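Local coordinates for protein particle-associated glycoside hydrolase (Acinetobacter phage Fri1, PDB 6C72) that probably breaks down the capsular polysaccharide of Acinetobacter baumannii as a trimeric phage tailspike, clearing the way for virus entry, at residues T522-V534 with A544-Y558. Numbering follows the deposited sequence.
Sequences TNAGSKAYVELFV and AHNEVINDPLYGVKY. With ZN (zinc ion), chain J.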
# COMPACT_ATOMS: atom_id res chain seq x y z
N THR A 522 -20.67 -0.34 58.12
CA THR A 522 -20.93 0.92 58.81
C THR A 522 -20.62 0.78 60.30
O THR A 522 -21.04 -0.19 60.93
CB THR A 522 -22.40 1.31 58.59
OG1 THR A 522 -22.67 1.39 57.19
CG2 THR A 522 -22.71 2.65 59.24
N ASN A 523 -19.85 1.74 60.84
CA ASN A 523 -19.54 1.85 62.28
C ASN A 523 -18.61 0.77 62.82
O ASN A 523 -17.70 1.07 63.59
CB ASN A 523 -20.82 1.85 63.13
CG ASN A 523 -21.71 3.05 62.87
OD1 ASN A 523 -21.24 4.12 62.43
ND2 ASN A 523 -23.01 2.89 63.12
N ALA A 524 -18.85 -0.50 62.47
CA ALA A 524 -18.12 -1.62 63.05
C ALA A 524 -17.08 -2.21 62.10
O ALA A 524 -16.66 -3.36 62.27
CB ALA A 524 -19.10 -2.71 63.50
N GLY A 525 -16.68 -1.46 61.08
CA GLY A 525 -15.67 -1.96 60.18
C GLY A 525 -14.29 -1.89 60.79
O GLY A 525 -14.07 -1.33 61.87
N SER A 526 -13.32 -2.43 60.07
CA SER A 526 -11.97 -2.50 60.60
C SER A 526 -11.34 -1.11 60.66
O SER A 526 -11.61 -0.24 59.83
CB SER A 526 -11.14 -3.44 59.74
OG SER A 526 -11.33 -3.16 58.39
N LYS A 527 -10.52 -0.90 61.68
CA LYS A 527 -9.75 0.33 61.83
C LYS A 527 -8.35 -0.05 62.28
O LYS A 527 -8.16 -0.47 63.43
CB LYS A 527 -10.38 1.30 62.83
CG LYS A 527 -11.56 2.10 62.30
CD LYS A 527 -12.84 1.48 62.77
CE LYS A 527 -14.07 2.23 62.26
NZ LYS A 527 -15.24 1.40 62.72
N ALA A 528 -7.38 0.13 61.40
CA ALA A 528 -6.01 -0.24 61.70
C ALA A 528 -5.09 0.41 60.70
O ALA A 528 -5.46 0.63 59.54
CB ALA A 528 -5.82 -1.77 61.67
N TYR A 529 -3.91 0.78 61.17
CA TYR A 529 -2.79 1.14 60.31
C TYR A 529 -1.54 0.67 61.06
O TYR A 529 -1.10 1.31 62.03
CB TYR A 529 -2.74 2.63 60.00
CG TYR A 529 -1.82 2.94 58.84
CD1 TYR A 529 -0.44 2.79 58.96
CD2 TYR A 529 -2.33 3.45 57.64
CE1 TYR A 529 0.41 3.08 57.90
CE2 TYR A 529 -1.48 3.76 56.57
CZ TYR A 529 -0.11 3.57 56.71
OH TYR A 529 0.75 3.87 55.67
N VAL A 530 -1.03 -0.49 60.66
CA VAL A 530 0.03 -1.19 61.36
C VAL A 530 1.18 -1.40 60.39
O VAL A 530 0.95 -1.83 59.25
CB VAL A 530 -0.47 -2.53 61.92
CG1 VAL A 530 0.67 -3.36 62.48
CG2 VAL A 530 -1.54 -2.28 62.97
N GLU A 531 2.39 -1.07 60.82
CA GLU A 531 3.58 -1.31 60.03
C GLU A 531 4.41 -2.40 60.69
O GLU A 531 4.72 -2.32 61.88
CB GLU A 531 4.40 -0.02 59.86
CG GLU A 531 3.70 1.02 58.99
CD GLU A 531 4.43 2.36 58.93
OE1 GLU A 531 5.20 2.68 59.87
OE2 GLU A 531 4.25 3.09 57.93
N LEU A 532 4.72 -3.45 59.93
CA LEU A 532 5.59 -4.52 60.38
C LEU A 532 6.86 -4.50 59.54
O LEU A 532 6.80 -4.29 58.32
CB LEU A 532 4.89 -5.89 60.26
CG LEU A 532 3.53 -6.09 60.95
CD1 LEU A 532 3.08 -7.52 60.82
CD2 LEU A 532 3.58 -5.69 62.43
N PHE A 533 7.99 -4.76 60.19
CA PHE A 533 9.31 -4.64 59.58
C PHE A 533 10.09 -5.93 59.77
O PHE A 533 9.96 -6.60 60.80
CB PHE A 533 10.10 -3.47 60.20
CG PHE A 533 9.38 -2.15 60.12
CD1 PHE A 533 8.39 -1.83 61.03
CD2 PHE A 533 9.70 -1.24 59.12
CE1 PHE A 533 7.73 -0.62 60.94
CE2 PHE A 533 9.05 -0.02 59.03
CZ PHE A 533 8.07 0.29 59.93
N VAL A 534 10.85 -6.32 58.75
CA VAL A 534 11.67 -7.52 58.79
C VAL A 534 12.99 -7.24 58.09
O VAL A 534 13.02 -6.60 57.04
CB VAL A 534 10.98 -8.72 58.11
CG1 VAL A 534 11.71 -10.01 58.43
CG2 VAL A 534 9.55 -8.82 58.52
N ALA A 544 10.15 -6.19 63.75
CA ALA A 544 9.73 -5.08 64.59
C ALA A 544 8.36 -4.63 64.10
O ALA A 544 7.97 -4.92 62.97
CB ALA A 544 10.72 -3.91 64.57
N HIS A 545 7.65 -3.90 64.95
CA HIS A 545 6.29 -3.49 64.63
C HIS A 545 6.11 -2.04 65.02
O HIS A 545 6.84 -1.50 65.86
CB HIS A 545 5.26 -4.37 65.37
CG HIS A 545 5.31 -4.22 66.85
ND1 HIS A 545 6.02 -5.08 67.67
CD2 HIS A 545 4.75 -3.30 67.67
CE1 HIS A 545 5.89 -4.69 68.92
NE2 HIS A 545 5.13 -3.62 68.96
N ASN A 546 5.13 -1.40 64.40
CA ASN A 546 4.76 -0.02 64.69
C ASN A 546 3.26 0.09 64.45
O ASN A 546 2.82 0.20 63.29
CB ASN A 546 5.54 0.96 63.82
CG ASN A 546 5.09 2.42 64.02
OD1 ASN A 546 4.76 2.84 65.13
ND2 ASN A 546 5.06 3.18 62.92
N GLU A 547 2.48 0.05 65.52
CA GLU A 547 1.02 0.17 65.44
C GLU A 547 0.68 1.65 65.55
O GLU A 547 0.62 2.20 66.65
CB GLU A 547 0.34 -0.66 66.52
CG GLU A 547 0.61 -2.14 66.42
CD GLU A 547 -0.14 -2.95 67.45
OE1 GLU A 547 -1.15 -2.46 68.02
OE2 GLU A 547 0.30 -4.08 67.73
N VAL A 548 0.46 2.29 64.40
CA VAL A 548 0.06 3.69 64.38
C VAL A 548 -1.40 3.83 64.79
O VAL A 548 -1.76 4.71 65.59
CB VAL A 548 0.31 4.27 62.97
CG1 VAL A 548 -0.11 5.72 62.92
CG2 VAL A 548 1.77 4.10 62.60
N ILE A 549 -2.26 2.99 64.21
CA ILE A 549 -3.67 2.85 64.55
C ILE A 549 -3.96 1.37 64.71
O ILE A 549 -3.58 0.57 63.84
CB ILE A 549 -4.58 3.47 63.47
CG1 ILE A 549 -4.47 4.99 63.45
CG2 ILE A 549 -6.03 2.99 63.59
CD1 ILE A 549 -5.18 5.60 62.28
N ASN A 550 -4.60 0.98 65.80
CA ASN A 550 -5.01 -0.42 65.94
C ASN A 550 -6.14 -0.45 66.96
O ASN A 550 -5.91 -0.54 68.16
CB ASN A 550 -3.86 -1.32 66.35
CG ASN A 550 -4.02 -2.73 65.82
OD1 ASN A 550 -4.90 -3.00 65.00
ND2 ASN A 550 -3.17 -3.64 66.28
N ASP A 551 -7.36 -0.36 66.46
CA ASP A 551 -8.51 -0.32 67.34
C ASP A 551 -8.56 -1.61 68.17
O ASP A 551 -8.44 -2.71 67.61
CB ASP A 551 -9.76 -0.12 66.50
CG ASP A 551 -10.96 0.23 67.32
OD1 ASP A 551 -11.53 -0.68 67.96
OD2 ASP A 551 -11.32 1.43 67.37
N PRO A 552 -8.71 -1.52 69.50
CA PRO A 552 -8.71 -2.75 70.32
C PRO A 552 -9.87 -3.67 70.02
O PRO A 552 -9.78 -4.87 70.31
CB PRO A 552 -8.77 -2.21 71.75
CG PRO A 552 -9.34 -0.82 71.61
CD PRO A 552 -8.83 -0.30 70.31
N LEU A 553 -10.96 -3.17 69.45
CA LEU A 553 -12.10 -3.99 69.07
C LEU A 553 -12.15 -4.28 67.57
O LEU A 553 -12.58 -5.37 67.18
CB LEU A 553 -13.40 -3.30 69.51
CG LEU A 553 -14.73 -4.04 69.34
CD1 LEU A 553 -14.79 -5.29 70.20
CD2 LEU A 553 -15.90 -3.13 69.66
N TYR A 554 -11.69 -3.35 66.72
CA TYR A 554 -11.81 -3.49 65.27
C TYR A 554 -10.47 -3.60 64.56
O TYR A 554 -10.43 -3.52 63.32
CB TYR A 554 -12.60 -2.31 64.70
CG TYR A 554 -13.97 -2.16 65.29
CD1 TYR A 554 -14.83 -3.26 65.41
CD2 TYR A 554 -14.41 -0.92 65.76
CE1 TYR A 554 -16.10 -3.12 65.96
CE2 TYR A 554 -15.67 -0.77 66.31
CZ TYR A 554 -16.51 -1.88 66.41
OH TYR A 554 -17.77 -1.73 66.96
N GLY A 555 -9.38 -3.78 65.29
CA GLY A 555 -8.05 -3.83 64.72
C GLY A 555 -7.65 -5.21 64.24
O GLY A 555 -8.48 -6.08 63.97
N VAL A 556 -6.33 -5.41 64.17
CA VAL A 556 -5.75 -6.60 63.57
C VAL A 556 -4.74 -7.19 64.54
O VAL A 556 -4.14 -6.47 65.35
CB VAL A 556 -5.06 -6.28 62.21
CG1 VAL A 556 -3.85 -5.40 62.40
CG2 VAL A 556 -4.70 -7.56 61.45
N LYS A 557 -4.58 -8.50 64.48
CA LYS A 557 -3.57 -9.23 65.25
C LYS A 557 -2.58 -9.86 64.28
O LYS A 557 -2.96 -10.29 63.19
CB LYS A 557 -4.22 -10.30 66.14
CG LYS A 557 -5.07 -9.72 67.25
CD LYS A 557 -6.28 -10.58 67.62
CE LYS A 557 -5.94 -11.87 68.36
NZ LYS A 557 -7.16 -12.47 69.06
N TYR A 558 -1.31 -9.87 64.66
CA TYR A 558 -0.27 -10.38 63.79
C TYR A 558 0.68 -11.25 64.60
O TYR A 558 0.84 -11.05 65.80
CB TYR A 558 0.50 -9.24 63.10
CG TYR A 558 0.95 -8.18 64.06
CD1 TYR A 558 2.17 -8.28 64.71
CD2 TYR A 558 0.15 -7.07 64.32
CE1 TYR A 558 2.58 -7.32 65.59
CE2 TYR A 558 0.56 -6.10 65.20
CZ TYR A 558 1.78 -6.24 65.83
OH TYR A 558 2.19 -5.29 66.71
ZN ZN J . 4.09 -2.28 70.43
O HOH W 1 -19.47 0.92 66.27
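Leu532 and Tyr558 carry the apolar packing: the leucine's CD2 sits over the centre of the phenol ring, 3.6 Å above its plane, a CH-pi contact, while Val530 CG1 approaches Tyr558 CE2 obliquely. Branched aliphatic side chains suit this place, since they fill the gap between the 528-534 strand and the 556-558 strand of the neighbouring sheet. At the loop end, Tyr554 lays its ring over the backbone of Ala524, whose small side chain probably helps the ring lie close; CA meets one face, offset toward the rim, with Leu553 CG over the opposite one. Tyr529 meets Phe533 of the second subunit edge-to-face.

Backbone bonds join strands 528-536 and 541-550 as an antiparallel hairpin at the edge, within this chain, of a six-stranded antiparallel sheet in the C-terminal domain. A classic beta bulge interrupts it where Val548 and Ile549 both face Tyr529: Tyr529 O takes a straight bond from Ile549 N (3.0 Å, 176°) and a weak one from Val548 N.

Among polar side chains, Asn546 ND2 donates a hydrogen bond to Glu531 OE1 (3.1 Å), on the anti side but tilted from the carboxylate plane; amide and carboxylate, lying side by side, suit this pairing. Lys512 forms a salt bridge with Glu531 OE2. Asn550, with CG anti to its own N (chi1 -150°), bridges the base of loop 551-555: OD1 accepts from Val556 N at 2.9 Å and ND2 donates to Val556 O, also gripping Glu547 OE1. An amide suits the place because it can give and accept at once. His545 NE2 binds zinc at 2.2 Å.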